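Local coordinates for protein 3-dehydroquinate dehydratase (Enterococcus faecalis, PDB 4PH6) that catalyses the cis-dehydration of 3-dehydroquinate to 3-dehydroshikimate through an imine intermediate, the third step of the chorismate pathway, at residues E49-L52 with D53-E56; C65-S68 with Q69-M72. All coordinates share one frame; numbering follows the deposited sequence.

Contact 1: E49-L52 with D53-E56; sequences EWRL and DYYE
With chi1 of R51 at -74°, the bends at chi2 and chi3 bring the guanidinium alongside the carboxylate of D53, which stands between its own backbone N and carbonyl carbon (chi1 49°). The pair sits in a (beta/alpha)8 barrel, where strand 47-51 gives way to a 3-10 turn. The two residues form a side-on salt bridge, R51 NE to D53 OD2 at 3.1 Å and R51 NH2 to D53 OD1 at 2.9 Å, both on syn lone pairs, with the two planes nearly coplanar. D53 OD1 and OD2 also accept the backbone N-H groups of E92 and R85, which should hold the carboxylate's rotation and so help to position R51, a predicted 3-dehydroquinate ligand together with E49, W50 and R85. Over one face of the guanidinium lies Y54 CE2. On the side of helices 30-40 and 61-73, W50 turns its edge to the face of Y55, an offset edge-to-face pair with planes at 61° and W50 CZ2 4.0 Å from Y55 CG; Y55 OH is held by D63. The turn itself is closed by Y55 N bonding to L52 O at 2.9 Å. A water accepts from R51 NH2 and lies 3.2 Å from Y54 OH.

Contact 2: C65-S68 with Q69-M72; sequences CNLS and QQVM
Q70 reaches back one turn of helix 61-73, in the outer layer of the (beta/alpha)8 barrel, to lie beside N66 and L67, and its side chain can be followed atom by atom. CB sits 3.7 Å from L67 O, the carbonyl one turn earlier. CG stands beside the backbone N (chi1 -58°) and comes within 3.5 Å of N66 O, the same oxygen that accepts the N-H of Q70 in the carbonyl plane. Beyond CG the chain is extended, so that CD arrives beside N66 ND2 and OE1 lies between two neighbours, 3.3 Å from N66 ND2 and 3.6 Å from L67 CD1. NE2 approaches the same ND2 less closely. The two amides are turned 64° against each other, and the poor angle rules out a hydrogen bond between ND2 and OE1.

The backbone supplies the regular i to i+4 bonds of an alpha-helix, among them V71 N to L67 O at 2.9 Å. V71 CG2 lies 3.4 Å from L67 O, while L67 CD1 meets CG2 more loosely. L67 and V71 face helix 30-40, touching L34, and L67 also touches W50 of strand 47-51. On another side of the helix S68 OG accepts the N-H of A112.

The chemistry is therefore divided: between the two segments the main-chain bonds, not the N66 and Q70 amides, hold this turn, and the apolar side chains of L67 and V71 pack the helix against helix 30-40, L67 reaching strand 47-51 as well.

Contact 1 and contact 2 come in series along the chain, their centres about 12 Å apart. The first spans the end of strand 47-51 and the loop after it; the second lies wholly on helix 61-73, so together they mark the strand and helix of the beta-alpha-beta unit that continues into strand 80-83. They touch directly: L67 CD2 packs 3.5 Å from Y55 CZ and 3.7 Å from W50 CH2, and W50 CZ3 rests near S68 CA. The helix thus backs W50 and Y55, while R51 lies among the predicted substrate-binding residues, so the short run 49-56 sends R51 to the predicted substrate site and sets two aromatic side chains against the outer helices.

Contact 1: E49-L52 with D53-E56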
loop_
_atom_site.group_PDB
_atom_site.type_symbol
_atom_site.label_atom_id
_atom_site.label_comp_id
_atom_site.label_asym_id
_atom_site.label_seq_id
_atom_site.Cartn_x
_atom_site.Cartn_y
_atom_site.Cartn_z
ATOM N N GLU A 49 -8.631 -7.062 21.136
ATOM C CA GLU A 49 -9.350 -5.913 21.653
ATOM C C GLU A 49 -10.802 -6.279 21.920
ATOM O O GLU A 49 -11.550 -6.614 21.003
ATOM C CB GLU A 49 -9.279 -4.728 20.684
ATOM C CG GLU A 49 -10.088 -3.526 21.150
ATOM C CD GLU A 49 -10.266 -2.456 20.066
ATOM O OE1 GLU A 49 -9.950 -1.272 20.343
ATOM O OE2 GLU A 49 -10.728 -2.802 18.946
ATOM N N TRP A 50 -11.219 -6.218 23.174
ATOM C CA TRP A 50 -12.628 -6.434 23.455
ATOM C C TRP A 50 -13.343 -5.086 23.392
ATOM O O TRP A 50 -13.036 -4.172 24.160
ATOM C CB TRP A 50 -12.828 -7.115 24.818
ATOM C CG TRP A 50 -14.257 -7.234 25.200
ATOM C CD1 TRP A 50 -15.335 -7.272 24.360
ATOM C CD2 TRP A 50 -14.787 -7.301 26.531
ATOM N NE1 TRP A 50 -16.493 -7.372 25.084
ATOM C CE2 TRP A 50 -16.183 -7.390 26.420
ATOM C CE3 TRP A 50 -14.206 -7.295 27.804
ATOM C CZ2 TRP A 50 -17.012 -7.469 27.533
ATOM C CZ3 TRP A 50 -15.025 -7.376 28.903
ATOM C CH2 TRP A 50 -16.414 -7.466 28.766
ATOM N N ARG A 51 -14.269 -4.941 22.453
ATOM C CA ARG A 51 -15.017 -3.693 22.341
ATOM C C ARG A 51 -16.206 -3.666 23.307
ATOM O O ARG A 51 -17.212 -4.329 23.089
ATOM C CB ARG A 51 -15.489 -3.473 20.900
ATOM C CG ARG A 51 -14.380 -3.055 19.923
ATOM C CD ARG A 51 -14.027 -1.585 20.056
ATOM N NE ARG A 51 -15.199 -0.742 19.838
ATOM C CZ ARG A 51 -15.616 -0.319 18.646
ATOM N NH1 ARG A 51 -14.951 -0.661 17.543
ATOM N NH2 ARG A 51 -16.699 0.446 18.556
ATOM N N LEU A 52 -16.068 -2.870 24.362
ATOM C CA LEU A 52 -17.056 -2.776 25.438
ATOM C C LEU A 52 -18.404 -2.227 25.002
ATOM O O LEU A 52 -19.446 -2.638 25.518
ATOM C CB LEU A 52 -16.510 -1.897 26.574
ATOM C CG LEU A 52 -15.291 -2.499 27.267
ATOM C CD1 LEU A 52 -14.851 -1.636 28.427
ATOM C CD2 LEU A 52 -15.604 -3.924 27.732
ATOM N N ASP A 53 -18.380 -1.293 24.057
ATOM C CA ASP A 53 -19.592 -0.569 23.696
ATOM C C ASP A 53 -20.552 -1.457 22.896
ATOM O O ASP A 53 -21.702 -1.080 22.672
ATOM C CB ASP A 53 -19.242 0.720 22.933
ATOM C CG ASP A 53 -18.264 0.491 21.804
ATOM O OD1 ASP A 53 -18.660 0.646 20.629
ATOM O OD2 ASP A 53 -17.102 0.147 22.090
ATOM N N TYR A 54 -20.086 -2.644 22.500
ATOM C CA TYR A 54 -20.966 -3.658 21.922
ATOM C C TYR A 54 -21.634 -4.530 22.993
ATOM O O TYR A 54 -22.698 -5.102 22.750
ATOM C CB TYR A 54 -20.195 -4.569 20.962
ATOM C CG TYR A 54 -20.020 -4.037 19.558
ATOM C CD1 TYR A 54 -20.958 -4.297 18.565
ATOM C CD2 TYR A 54 -18.898 -3.289 19.224
ATOM C CE1 TYR A 54 -20.775 -3.822 17.278
ATOM C CE2 TYR A 54 -18.716 -2.814 17.958
ATOM C CZ TYR A 54 -19.651 -3.080 16.986
ATOM O OH TYR A 54 -19.445 -2.596 15.730
ATOM N N TYR A 55 -21.002 -4.652 24.165
ATOM C CA TYR A 55 -21.497 -5.580 25.190
ATOM C C TYR A 55 -22.850 -5.161 25.762
ATOM O O TYR A 55 -22.983 -4.068 26.310
ATOM C CB TYR A 55 -20.483 -5.735 26.326
ATOM C CG TYR A 55 -20.926 -6.737 27.373
ATOM C CD1 TYR A 55 -21.513 -7.940 27.000
ATOM C CD2 TYR A 55 -20.766 -6.480 28.735
ATOM C CE1 TYR A 55 -21.934 -8.855 27.940
ATOM C CE2 TYR A 55 -21.170 -7.407 29.686
ATOM C CZ TYR A 55 -21.756 -8.588 29.278
ATOM O OH TYR A 55 -22.182 -9.502 30.203
ATOM N N GLU A 56 -23.845 -6.041 25.658
ATOM C CA GLU A 56 -25.203 -5.701 26.081
ATOM C C GLU A 56 -25.328 -5.301 27.564
ATOM O O GLU A 56 -26.241 -4.549 27.923
ATOM C CB GLU A 56 -26.164 -6.863 25.786
ATOM C CG GLU A 56 -25.913 -8.145 26.567
ATOM C CD GLU A 56 -26.852 -9.287 26.158
ATOM O OE1 GLU A 56 -27.788 -9.049 25.368
ATOM O OE2 GLU A 56 -26.647 -10.431 26.621
HETATM O O HOH W 1 -18.592 0.410 16.362
#

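Contact 2: C65-S68 with Q69-M72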
loop_
_atom_site.group_PDB
_atom_site.type_symbol
_atom_site.label_atom_id
_atom_site.label_comp_id
_atom_site.label_asym_id
_atom_site.label_seq_id
_atom_site.Cartn_x
_atom_site.Cartn_y
_atom_site.Cartn_z
ATOM N N CYS A 65 -16.347 -6.255 34.749
ATOM C CA CYS A 65 -15.074 -6.607 35.384
ATOM C C CYS A 65 -14.885 -8.123 35.442
ATOM O O CYS A 65 -13.812 -8.631 35.124
ATOM C CB CYS A 65 -14.975 -6.012 36.796
ATOM S SG CYS A 65 -14.774 -4.216 36.819
ATOM N N ASN A 66 -15.937 -8.831 35.844
ATOM C CA ASN A 66 -15.904 -10.289 35.964
ATOM C C ASN A 66 -15.745 -10.949 34.612
ATOM O O ASN A 66 -14.935 -11.860 34.429
ATOM C CB ASN A 66 -17.171 -10.811 36.631
ATOM C CG ASN A 66 -17.220 -12.330 36.668
ATOM O OD1 ASN A 66 -16.624 -12.958 37.546
ATOM N ND2 ASN A 66 -17.923 -12.930 35.706
ATOM N N LEU A 67 -16.538 -10.483 33.662
ATOM C CA LEU A 67 -16.431 -10.980 32.313
ATOM C C LEU A 67 -15.013 -10.752 31.793
ATOM O O LEU A 67 -14.472 -11.600 31.076
ATOM C CB LEU A 67 -17.466 -10.312 31.410
ATOM C CG LEU A 67 -17.496 -10.852 29.982
ATOM C CD1 LEU A 67 -17.489 -12.360 29.984
ATOM C CD2 LEU A 67 -18.708 -10.307 29.213
ATOM N N SER A 68 -14.402 -9.630 32.166
ATOM C CA SER A 68 -13.053 -9.331 31.683
ATOM C C SER A 68 -12.061 -10.370 32.218
ATOM O O SER A 68 -11.100 -10.724 31.536
ATOM C CB SER A 68 -12.617 -7.922 32.073
ATOM O OG SER A 68 -12.377 -7.816 33.463
ATOM N N GLN A 69 -12.324 -10.872 33.422
ATOM C CA GLN A 69 -11.499 -11.916 34.023
ATOM C C GLN A 69 -11.571 -13.229 33.241
ATOM O O GLN A 69 -10.546 -13.844 32.939
ATOM C CB GLN A 69 -11.916 -12.147 35.477
ATOM C CG GLN A 69 -11.155 -11.291 36.465
ATOM C CD GLN A 69 -9.651 -11.557 36.428
ATOM O OE1 GLN A 69 -9.204 -12.673 36.134
ATOM N NE2 GLN A 69 -8.867 -10.538 36.751
ATOM N N GLN A 70 -12.790 -13.635 32.899
ATOM C CA GLN A 70 -13.035 -14.842 32.120
ATOM C C GLN A 70 -12.496 -14.773 30.682
ATOM O O GLN A 70 -12.082 -15.789 30.110
ATOM C CB GLN A 70 -14.530 -15.116 32.113
ATOM C CG GLN A 70 -15.084 -15.281 33.521
ATOM C CD GLN A 70 -16.589 -15.281 33.561
ATOM O OE1 GLN A 70 -17.239 -14.489 32.884
ATOM N NE2 GLN A 70 -17.158 -16.182 34.356
ATOM N N VAL A 71 -12.515 -13.575 30.106
ATOM C CA VAL A 71 -11.938 -13.337 28.791
ATOM C C VAL A 71 -10.423 -13.508 28.831
ATOM O O VAL A 71 -9.851 -14.209 28.001
ATOM C CB VAL A 71 -12.280 -11.924 28.278
ATOM C CG1 VAL A 71 -11.277 -11.472 27.237
ATOM C CG2 VAL A 71 -13.685 -11.895 27.731
ATOM N N MET A 72 -9.788 -12.883 29.820
ATOM C CA MET A 72 -8.340 -12.998 30.008
ATOM C C MET A 72 -7.873 -14.441 30.187
ATOM O O MET A 72 -6.842 -14.845 29.639
ATOM C CB MET A 72 -7.901 -12.173 31.211
ATOM C CG MET A 72 -6.432 -12.288 31.519
ATOM S SD MET A 72 -5.498 -11.345 30.321
ATOM C CE MET A 72 -5.989 -9.667 30.765
#